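ATP-dependent helicase FUN30 (PDB 5GN1) remodels nucleosomes by ATP hydrolysis in DNA end resection and heterochromatin organisation, this chain being the C-terminal part of its ATPase domain. Local coordinates at residues Ser98-Leu103 against Val347-Glu352; Lys247-Lys252 against Gly267-Cys272; Gln281-His286 against Glu317-Leu322. One frame throughout, in Å; residues are numbered along the deposited sequence. Where two conformers were deposited one is given.

Contact 1: Ser98-Leu103 against Val347-Glu352; sequences SSSKNL and VSDMLE
S100, in the first turn of helix 100-110, points its CB at helix 345-359 and is met there by three side chains, S348, D349 and E352. Its OG donates to D349 OD1 at 2.8 Å. The hydroxyl reaches that oxygen on the anti side of the carboxylate, 32° out of its plane, while S348 CB packs against the same OG at 3.4 Å. From the next turn E352 arrives as an extended chain, CG anti to the backbone N (chi1 -169°), and brings OE1 to 3.3 Å from S100 CB. The other oxygen, E352 OE2, passes L103 CD1 and bonds to H76 ND1, so the carboxylate joins the C-terminal helix 345-359 to helices 100-110 and 60-82. K101 CG is 3.8 Å from S348 OG, and the amine end leads away. Beside this pair a water oxygen lies 2.8 Å from K101 O, to which it donates, and also bonds S348 OG. S99 and N102 form a capping box: S99 N donates to N102 OD1, and N102 N returns a weak bond to S99 OG.

Small serines thus let two helices far apart in the chain come close, with K101 CA and S348 CA 5.2 Å apart. The chemistry is mainly polar: D349 and E352 lie near the N terminus of helix 100-110, whose dipole would probably favour their charge, with E352 already held by H76.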
loop_
_atom_site.group_PDB
_atom_site.type_symbol
_atom_site.label_atom_id
_atom_site.label_comp_id
_atom_site.label_asym_id
_atom_site.label_seq_id
_atom_site.Cartn_x
_atom_site.Cartn_y
_atom_site.Cartn_z
ATOM N N SER A 98 16.181 -13.138 -4.727
ATOM C CA SER A 98 15.578 -12.135 -5.600
ATOM C C SER A 98 15.016 -12.767 -6.865
ATOM O O SER A 98 15.670 -13.594 -7.507
ATOM C CB SER A 98 16.592 -11.054 -5.993
ATOM O OG SER A 98 17.089 -10.373 -4.850
ATOM N N SER A 99 13.808 -12.349 -7.235
ATOM C CA SER A 99 13.165 -12.782 -8.462
ATOM C C SER A 99 12.507 -11.569 -9.098
ATOM O O SER A 99 12.354 -10.520 -8.467
ATOM C CB SER A 99 12.110 -13.871 -8.211
ATOM O OG SER A 99 11.026 -13.349 -7.458
ATOM N N SER A 100 12.090 -11.725 -10.352
ATOM C CA SER A 100 11.352 -10.648 -10.999
ATOM C C SER A 100 10.085 -10.316 -10.215
ATOM O O SER A 100 9.697 -9.147 -10.118
ATOM C CB SER A 100 11.010 -11.034 -12.435
ATOM O OG SER A 100 10.067 -12.087 -12.460
ATOM N N LYS A 101 9.449 -11.333 -9.626
ATOM C CA LYS A 101 8.205 -11.118 -8.890
ATOM C C LYS A 101 8.416 -10.197 -7.693
ATOM O O LYS A 101 7.725 -9.186 -7.545
ATOM C CB LYS A 101 7.623 -12.456 -8.433
ATOM C CG LYS A 101 7.211 -13.395 -9.546
ATOM C CD LYS A 101 6.841 -14.761 -8.970
ATOM C CE LYS A 101 5.778 -15.445 -9.804
ATOM N NZ LYS A 101 4.915 -16.332 -8.974
ATOM N N ASN A 102 9.352 -10.535 -6.804
ATOM C CA ASN A 102 9.467 -9.719 -5.599
ATOM C C ASN A 102 10.221 -8.414 -5.834
ATOM O O ASN A 102 10.108 -7.502 -5.008
ATOM C CB ASN A 102 10.104 -10.502 -4.437
ATOM C CG ASN A 102 11.474 -11.072 -4.764
ATOM O OD1 ASN A 102 12.403 -10.346 -5.119
ATOM N ND2 ASN A 102 11.622 -12.386 -4.566
ATOM N N LEU A 103 10.952 -8.281 -6.946
ATOM C CA LEU A 103 11.570 -6.993 -7.260
ATOM C C LEU A 103 10.539 -6.006 -7.792
ATOM O O LEU A 103 10.530 -4.837 -7.396
ATOM C CB LEU A 103 12.708 -7.168 -8.278
ATOM C CG LEU A 103 14.005 -7.804 -7.787
ATOM C CD1 LEU A 103 14.887 -8.147 -8.980
ATOM C CD2 LEU A 103 14.718 -6.879 -6.826
ATOM N N VAL A 347 4.215 -11.851 -16.378
ATOM C CA VAL A 347 4.015 -10.430 -16.267
ATOM C C VAL A 347 5.161 -9.756 -15.538
ATOM O O VAL A 347 5.618 -8.727 -15.935
ATOM C CB VAL A 347 2.684 -10.103 -15.579
ATOM C CG1 VAL A 347 2.545 -8.634 -15.355
ATOM C CG2 VAL A 347 1.534 -10.592 -16.402
ATOM N N SER A 348 5.609 -10.383 -14.467
ATOM C CA SER A 348 6.700 -9.831 -13.709
ATOM C C SER A 348 7.961 -9.796 -14.583
ATOM O O SER A 348 8.713 -8.820 -14.554
ATOM C CB SER A 348 6.959 -10.656 -12.466
ATOM O OG SER A 348 5.941 -10.458 -11.557
ATOM N N ASP A 349 8.192 -10.856 -15.353
ATOM C CA ASP A 349 9.337 -10.895 -16.262
ATOM C C ASP A 349 9.256 -9.760 -17.279
ATOM O O ASP A 349 10.246 -9.069 -17.531
ATOM C CB ASP A 349 9.415 -12.253 -16.980
ATOM C CG ASP A 349 9.931 -13.396 -16.076
ATOM O OD1 ASP A 349 10.480 -13.134 -14.985
ATOM O OD2 ASP A 349 9.813 -14.572 -16.488
ATOM N N MET A 350 8.072 -9.546 -17.862
ATOM C CA MET A 350 7.905 -8.481 -18.849
ATOM C C MET A 350 8.125 -7.094 -18.240
ATOM O O MET A 350 8.766 -6.227 -18.854
ATOM C CB MET A 350 6.520 -8.570 -19.473
ATOM C CG MET A 350 6.150 -7.335 -20.269
ATOM S SD MET A 350 4.381 -7.046 -20.250
ATOM C CE MET A 350 4.121 -6.506 -18.566
ATOM N N LEU A 351 7.588 -6.852 -17.042
ATOM C CA LEU A 351 7.804 -5.561 -16.398
ATOM C C LEU A 351 9.272 -5.348 -16.067
ATOM O O LEU A 351 9.802 -4.243 -16.246
ATOM C CB LEU A 351 6.929 -5.444 -15.144
ATOM C CG LEU A 351 5.476 -5.109 -15.492
ATOM C CD1 LEU A 351 4.524 -5.324 -14.314
ATOM C CD2 LEU A 351 5.397 -3.657 -15.994
ATOM N N GLU A 352 9.957 -6.397 -15.595
ATOM C CA GLU A 352 11.380 -6.253 -15.299
ATOM C C GLU A 352 12.179 -5.951 -16.567
ATOM O O GLU A 352 13.125 -5.152 -16.537
ATOM C CB GLU A 352 11.915 -7.511 -14.607
ATOM C CG GLU A 352 13.313 -7.294 -14.059
ATOM C CD GLU A 352 13.987 -8.560 -13.576
ATOM O OE1 GLU A 352 13.618 -9.661 -14.027
ATOM O OE2 GLU A 352 14.896 -8.434 -12.742
HETATM O O HOH W 1 5.304 -8.935 -8.850
#

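Contact 2: Lys247-Lys252 against Gly267-Cys272; sequences KFYEDK and GINLVC
Y249, in the last turn of helix 241-250, reaches across to the 267-272 loop and makes most of this contact with its ring. From CB, the first torsion sets CG anti to the carbonyl carbon, and the ring comes to lie over C272. The sulfur sits almost exactly beneath the ring centre: C272 SG is 3.6 Å from the Y249 centroid and only 6° off the ring normal. Along one side of the ring, Y249 CD1 and CE1 rest on C272 CB, each at 3.6 Å. On the other side, CE2 approaches N269 O, which lies at the ring edge near its plane. At the tip, OH is held twice. Y249 OH donates to N269 O at 2.7 Å, from a position 58° out of the carbonyl plane. It also accepts from V271 N, through a bent N-H...O angle of 131°; V271 N has a second, weak bond to N269 OD1. V271 CG2 packs beside the hydroxyl oxygen.

The sulfur of C272 also serves F248, whose CD2 lies 3.3 Å from SG in an oblique sulfur-aromatic contact. F248 CD2 meets L270 CD2 as well, and the F248 ring continues inward to F257 of strand 256-260, edge-to-face, and to K204 through a cation-pi contact. A phenylalanine in place of Y249 lacks the hydroxyl, which would probably leave N269 O without its donor and V271 N reliant on the weak bond to N269 OD1, tying the loop less firmly to the helix end.

One cysteine sulfur between two aromatic rings, and one phenol gripping two backbone groups, thus fasten a loop without regular structure to a helix end in the second RecA-like lobe of the motor.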
loop_
_atom_site.group_PDB
_atom_site.type_symbol
_atom_site.label_atom_id
_atom_site.label_comp_id
_atom_site.label_asym_id
_atom_site.label_seq_id
_atom_site.Cartn_x
_atom_site.Cartn_y
_atom_site.Cartn_z
ATOM N N LYS A 247 -23.141 2.671 9.446
ATOM C CA LYS A 247 -22.585 3.861 10.057
ATOM C C LYS A 247 -22.199 4.915 9.022
ATOM O O LYS A 247 -22.360 6.114 9.246
ATOM C CB LYS A 247 -21.390 3.456 10.867
ATOM C CG LYS A 247 -21.208 4.110 12.201
ATOM C CD LYS A 247 -20.284 3.224 13.006
ATOM C CE LYS A 247 -19.716 3.907 14.238
ATOM N NZ LYS A 247 -18.720 3.009 14.888
ATOM N N PHE A 248 -21.692 4.455 7.885
ATOM C CA PHE A 248 -21.262 5.349 6.816
ATOM C C PHE A 248 -22.442 6.145 6.271
ATOM O O PHE A 248 -22.324 7.339 5.995
ATOM C CB PHE A 248 -20.594 4.557 5.691
ATOM C CG PHE A 248 -19.783 5.403 4.752
ATOM C CD1 PHE A 248 -18.848 6.301 5.240
ATOM C CD2 PHE A 248 -19.955 5.301 3.382
ATOM C CE1 PHE A 248 -18.100 7.081 4.379
ATOM C CE2 PHE A 248 -19.210 6.079 2.515
ATOM C CZ PHE A 248 -18.281 6.971 3.015
ATOM N N TYR A 249 -23.579 5.476 6.118
ATOM C CA TYR A 249 -24.785 6.120 5.608
ATOM C C TYR A 249 -25.392 7.076 6.623
ATOM O O TYR A 249 -25.934 8.118 6.246
ATOM C CB TYR A 249 -25.827 5.067 5.223
ATOM C CG TYR A 249 -25.669 4.514 3.834
ATOM C CD1 TYR A 249 -26.270 5.137 2.749
ATOM C CD2 TYR A 249 -24.915 3.364 3.605
ATOM C CE1 TYR A 249 -26.129 4.625 1.464
ATOM C CE2 TYR A 249 -24.756 2.852 2.337
ATOM C CZ TYR A 249 -25.370 3.474 1.266
ATOM O OH TYR A 249 -25.223 2.935 -0.002
ATOM N N GLU A 250 -25.339 6.725 7.910
ATOM C CA GLU A 250 -26.109 7.442 8.927
ATOM C C GLU A 250 -25.383 8.688 9.422
ATOM O O GLU A 250 -26.026 9.703 9.725
ATOM C CB GLU A 250 -26.417 6.493 10.097
ATOM C CG GLU A 250 -27.448 7.004 11.116
ATOM C CD GLU A 250 -26.834 7.906 12.182
ATOM O OE1 GLU A 250 -25.602 7.848 12.399
ATOM O OE2 GLU A 250 -27.587 8.687 12.794
ATOM N N ASP A 251 -24.049 8.647 9.477
ATOM C CA ASP A 251 -23.243 9.698 10.099
ATOM C C ASP A 251 -22.662 10.606 9.013
ATOM O O ASP A 251 -21.689 10.250 8.344
ATOM C CB ASP A 251 -22.145 9.070 10.949
ATOM C CG ASP A 251 -21.549 10.051 11.964
ATOM O OD1 ASP A 251 -21.531 11.276 11.695
ATOM O OD2 ASP A 251 -21.098 9.583 13.029
ATOM N N LYS A 252 -23.240 11.800 8.861
ATOM C CA LYS A 252 -22.764 12.757 7.867
ATOM C C LYS A 252 -21.358 13.261 8.171
ATOM O O LYS A 252 -20.701 13.822 7.282
ATOM C CB LYS A 252 -23.724 13.947 7.777
ATOM C CG LYS A 252 -25.069 13.638 7.137
ATOM C CD LYS A 252 -24.929 13.313 5.657
ATOM C CE LYS A 252 -26.292 13.021 5.046
ATOM N NZ LYS A 252 -26.180 12.137 3.864
ATOM N N GLY A 267 -20.120 -7.144 -3.458
ATOM C CA GLY A 267 -21.494 -6.729 -3.710
ATOM C C GLY A 267 -22.063 -5.749 -2.700
ATOM O O GLY A 267 -23.265 -5.787 -2.423
ATOM N N ILE A 268 -21.232 -4.869 -2.139
ATOM C CA ILE A 268 -21.706 -3.880 -1.176
ATOM C C ILE A 268 -22.090 -2.617 -1.929
ATOM O O ILE A 268 -21.582 -2.330 -3.021
ATOM C CB ILE A 268 -20.663 -3.584 -0.075
ATOM C CG1 ILE A 268 -19.373 -3.030 -0.681
ATOM C CG2 ILE A 268 -20.378 -4.834 0.747
ATOM C CD1 ILE A 268 -18.243 -2.888 0.323
ATOM N N ASN A 269 -22.992 -1.846 -1.326
ATOM C CA ASN A 269 -23.602 -0.673 -1.944
ATOM C C ASN A 269 -23.230 0.562 -1.130
ATOM O O ASN A 269 -23.675 0.709 0.010
ATOM C CB ASN A 269 -25.119 -0.851 -2.018
ATOM C CG ASN A 269 -25.795 0.236 -2.825
ATOM O OD1 ASN A 269 -25.507 1.415 -2.652
ATOM N ND2 ASN A 269 -26.687 -0.159 -3.725
ATOM N N LEU A 270 -22.444 1.462 -1.719
ATOM C CA LEU A 270 -21.934 2.639 -1.012
ATOM C C LEU A 270 -22.274 3.921 -1.761
ATOM O O LEU A 270 -21.434 4.814 -1.903
ATOM C CB LEU A 270 -20.413 2.526 -0.787
ATOM C CG LEU A 270 -20.014 1.346 0.106
ATOM C CD1 LEU A 270 -18.511 1.072 0.113
ATOM C CD2 LEU A 270 -20.525 1.594 1.500
ATOM N N VAL A 271 -23.534 4.072 -2.198
ATOM C CA VAL A 271 -23.893 5.224 -3.028
ATOM C C VAL A 271 -23.945 6.525 -2.239
ATOM O O VAL A 271 -24.144 7.593 -2.825
ATOM C CB VAL A 271 -25.226 5.031 -3.783
ATOM C CG1 VAL A 271 -25.114 3.871 -4.778
ATOM C CG2 VAL A 271 -26.388 4.837 -2.829
ATOM N N CYS A 272 -23.758 6.471 -0.920
ATOM C CA CYS A 272 -23.696 7.736 -0.193
ATOM C C CYS A 272 -22.382 8.478 -0.421
ATOM O O CYS A 272 -22.250 9.620 0.035
ATOM C CB CYS A 272 -23.925 7.513 1.304
ATOM S SG CYS A 272 -22.837 6.293 2.044
HETATM O O HOH W 2 -23.500 11.083 2.199
#

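Contact 3: Gln281-His286 against Glu317-Leu322; sequences QSFNPH and EKIHQL
I319 of helix 315-322 is the apolar centre of this contact, with Q281 and F283 both set against its CG2. The side chains of Q281 and I319 slide past each other in opposite directions, bringing Q281 CG to 3.9 Å from I319 CG2. The same methyl lies at the edge of the F283 ring, near its plane, 4.2 Å from CD1. That ring leaves its backbone with CG anti to the N (chi1 -171°) and carries on to the end of the helix, where F283 CZ comes within 3.6 Å of L322 O and CE1 touches L322 CB at 4.2 Å. This is the close-packed part, built of aliphatic carbon, the F283 ring and the L322 carbonyl oxygen.

Towards solvent the contact changes character. The Q281 and H320 side chains cross at about a right angle, with amide and imidazole planes 30° apart, and the amide lies near the edge of that ring and close to H320 CB. This side is open towards solvent because H320 is exposed, and here Q281 alone meets it. S282 and N284 make local bonds: S282 OG accepts from N284 N in an ST turn, and N284 OD1 caps helix 285-292 by accepting from H286 N.

The segment 281-286 leads from strand 275-278 into helix 285-292. Q281 also rests on T308 and I310 of the adjacent strand 304-311, whereas F283 reaches V347 of helix 345-359. Helix 315-322 in turn sets E317 and H320 on I310 of that strand, and K318 and L322 on I354 of helix 345-359.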
loop_
_atom_site.group_PDB
_atom_site.type_symbol
_atom_site.label_atom_id
_atom_site.label_comp_id
_atom_site.label_asym_id
_atom_site.label_seq_id
_atom_site.Cartn_x
_atom_site.Cartn_y
_atom_site.Cartn_z
ATOM N N GLN A 281 -3.181 1.207 -8.431
ATOM C CA GLN A 281 -4.056 0.548 -9.379
ATOM C C GLN A 281 -3.781 -0.950 -9.426
ATOM O O GLN A 281 -2.730 -1.436 -9.010
ATOM C CB GLN A 281 -3.907 1.166 -10.767
ATOM C CG GLN A 281 -2.563 0.927 -11.400
ATOM C CD GLN A 281 -2.321 1.836 -12.593
ATOM O OE1 GLN A 281 -1.232 2.411 -12.733
ATOM N NE2 GLN A 281 -3.333 1.981 -13.451
ATOM N N SER A 282 -4.769 -1.682 -9.914
ATOM C CA SER A 282 -4.637 -3.098 -10.182
ATOM C C SER A 282 -4.152 -3.319 -11.610
ATOM O O SER A 282 -4.422 -2.517 -12.511
ATOM C CB SER A 282 -5.978 -3.804 -9.971
ATOM O OG SER A 282 -5.905 -5.162 -10.362
ATOM N N PHE A 283 -3.420 -4.421 -11.812
ATOM C CA PHE A 283 -3.024 -4.786 -13.169
ATOM C C PHE A 283 -4.207 -5.278 -13.989
ATOM O O PHE A 283 -4.116 -5.300 -15.219
ATOM C CB PHE A 283 -1.924 -5.852 -13.149
ATOM C CG PHE A 283 -1.308 -6.120 -14.508
ATOM C CD1 PHE A 283 -0.351 -5.260 -15.033
ATOM C CD2 PHE A 283 -1.676 -7.238 -15.250
ATOM C CE1 PHE A 283 0.224 -5.502 -16.284
ATOM C CE2 PHE A 283 -1.107 -7.488 -16.495
ATOM C CZ PHE A 283 -0.156 -6.617 -17.009
ATOM N N ASN A 284 -5.311 -5.663 -13.343
ATOM C CA ASN A 284 -6.551 -5.979 -14.039
ATOM C C ASN A 284 -7.534 -4.825 -13.857
ATOM O O ASN A 284 -8.052 -4.635 -12.749
ATOM C CB ASN A 284 -7.156 -7.283 -13.520
ATOM C CG ASN A 284 -8.416 -7.697 -14.283
ATOM O OD1 ASN A 284 -8.829 -7.029 -15.237
ATOM N ND2 ASN A 284 -9.029 -8.805 -13.863
ATOM N N PRO A 285 -7.807 -4.035 -14.894
ATOM C CA PRO A 285 -8.728 -2.895 -14.735
ATOM C C PRO A 285 -10.119 -3.274 -14.263
ATOM O O PRO A 285 -10.817 -2.413 -13.717
ATOM C CB PRO A 285 -8.768 -2.282 -16.144
ATOM C CG PRO A 285 -7.416 -2.630 -16.729
ATOM C CD PRO A 285 -7.061 -3.983 -16.166
ATOM N N HIS A 286 -10.553 -4.519 -14.465
ATOM C CA HIS A 286 -11.874 -4.932 -14.000
ATOM C C HIS A 286 -12.010 -4.774 -12.490
ATOM O O HIS A 286 -13.097 -4.457 -11.987
ATOM C CB HIS A 286 -12.123 -6.380 -14.421
ATOM C CG HIS A 286 -13.382 -6.968 -13.869
ATOM N ND1 HIS A 286 -14.627 -6.688 -14.392
ATOM C CD2 HIS A 286 -13.588 -7.831 -12.846
ATOM C CE1 HIS A 286 -15.546 -7.350 -13.710
ATOM N NE2 HIS A 286 -14.943 -8.050 -12.766
ATOM N N GLU A 317 3.633 3.819 -13.849
ATOM C CA GLU A 317 3.391 4.229 -15.228
ATOM C C GLU A 317 3.370 3.024 -16.165
ATOM O O GLU A 317 2.490 2.917 -17.024
ATOM C CB GLU A 317 4.442 5.255 -15.660
ATOM C CG GLU A 317 4.318 6.583 -14.918
ATOM C CD GLU A 317 5.245 7.673 -15.453
ATOM O OE1 GLU A 317 6.463 7.636 -15.175
ATOM O OE2 GLU A 317 4.748 8.560 -16.176
ATOM N N LYS A 318 4.318 2.089 -15.995
ATOM C CA LYS A 318 4.332 0.883 -16.822
ATOM C C LYS A 318 3.096 0.032 -16.582
ATOM O O LYS A 318 2.540 -0.554 -17.520
ATOM C CB LYS A 318 5.593 0.064 -16.534
ATOM C CG LYS A 318 6.875 0.812 -16.799
ATOM C CD LYS A 318 6.882 1.327 -18.212
ATOM C CE LYS A 318 7.637 2.639 -18.323
ATOM N NZ LYS A 318 7.567 3.148 -19.720
ATOM N N ILE A 319 2.663 -0.067 -15.326
ATOM C CA ILE A 319 1.471 -0.856 -15.027
ATOM C C ILE A 319 0.228 -0.209 -15.635
ATOM O O ILE A 319 -0.654 -0.901 -16.157
ATOM C CB ILE A 319 1.353 -1.058 -13.504
ATOM C CG1 ILE A 319 2.441 -2.037 -13.049
ATOM C CG2 ILE A 319 -0.056 -1.546 -13.106
ATOM C CD1 ILE A 319 2.524 -2.222 -11.554
ATOM N N HIS A 320 0.147 1.123 -15.604
ATOM C CA HIS A 320 -0.985 1.804 -16.233
ATOM C C HIS A 320 -1.035 1.534 -17.737
ATOM O O HIS A 320 -2.115 1.325 -18.301
ATOM C CB HIS A 320 -0.902 3.307 -15.960
ATOM C CG HIS A 320 -2.089 4.085 -16.450
ATOM N ND1 HIS A 320 -3.390 3.721 -16.172
ATOM C CD2 HIS A 320 -2.167 5.214 -17.196
ATOM C CE1 HIS A 320 -4.219 4.586 -16.729
ATOM N NE2 HIS A 320 -3.503 5.502 -17.358
ATOM N N GLN A 321 0.129 1.529 -18.402
ATOM C CA GLN A 321 0.172 1.331 -19.853
ATOM C C GLN A 321 -0.241 -0.078 -20.245
ATOM O O GLN A 321 -0.944 -0.268 -21.243
ATOM C CB GLN A 321 1.579 1.602 -20.392
ATOM C CG GLN A 321 2.045 3.041 -20.332
ATOM C CD GLN A 321 3.563 3.164 -20.394
ATOM O OE1 GLN A 321 4.253 2.324 -20.993
ATOM N NE2 GLN A 321 4.093 4.201 -19.750
ATOM N N LEU A 322 0.210 -1.080 -19.492
ATOM C CA LEU A 322 0.126 -2.476 -19.903
ATOM C C LEU A 322 -1.009 -3.245 -19.252
ATOM O O LEU A 322 -1.215 -4.415 -19.598
ATOM C CB LEU A 322 1.447 -3.183 -19.603
ATOM C CG LEU A 322 2.597 -2.748 -20.512
ATOM C CD1 LEU A 322 3.906 -2.961 -19.799
ATOM C CD2 LEU A 322 2.554 -3.522 -21.824
#

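In the fold
From the N terminus, the chain enters contact 1 at 98-103 and closes it only at 347-352, a loop of 243 residues that encloses both other contacts. Contact 2 comes first within it, a short closure from helix 241-250, over strand 256-260, to the loop before strand 275-278. Contact 3 then opens just beyond that strand and closes on helix 315-322, in series with contact 2, their centres about 28 Å apart. Contacts 1 and 3 touch, with V347 CG1 3.8 Å from F283 CZ, so helix 345-359 joins helices 60-82 and 100-110 to the parallel-sheet lobe. Contact 2 lies across the chain's centre from contact 1, about 39 Å between centres.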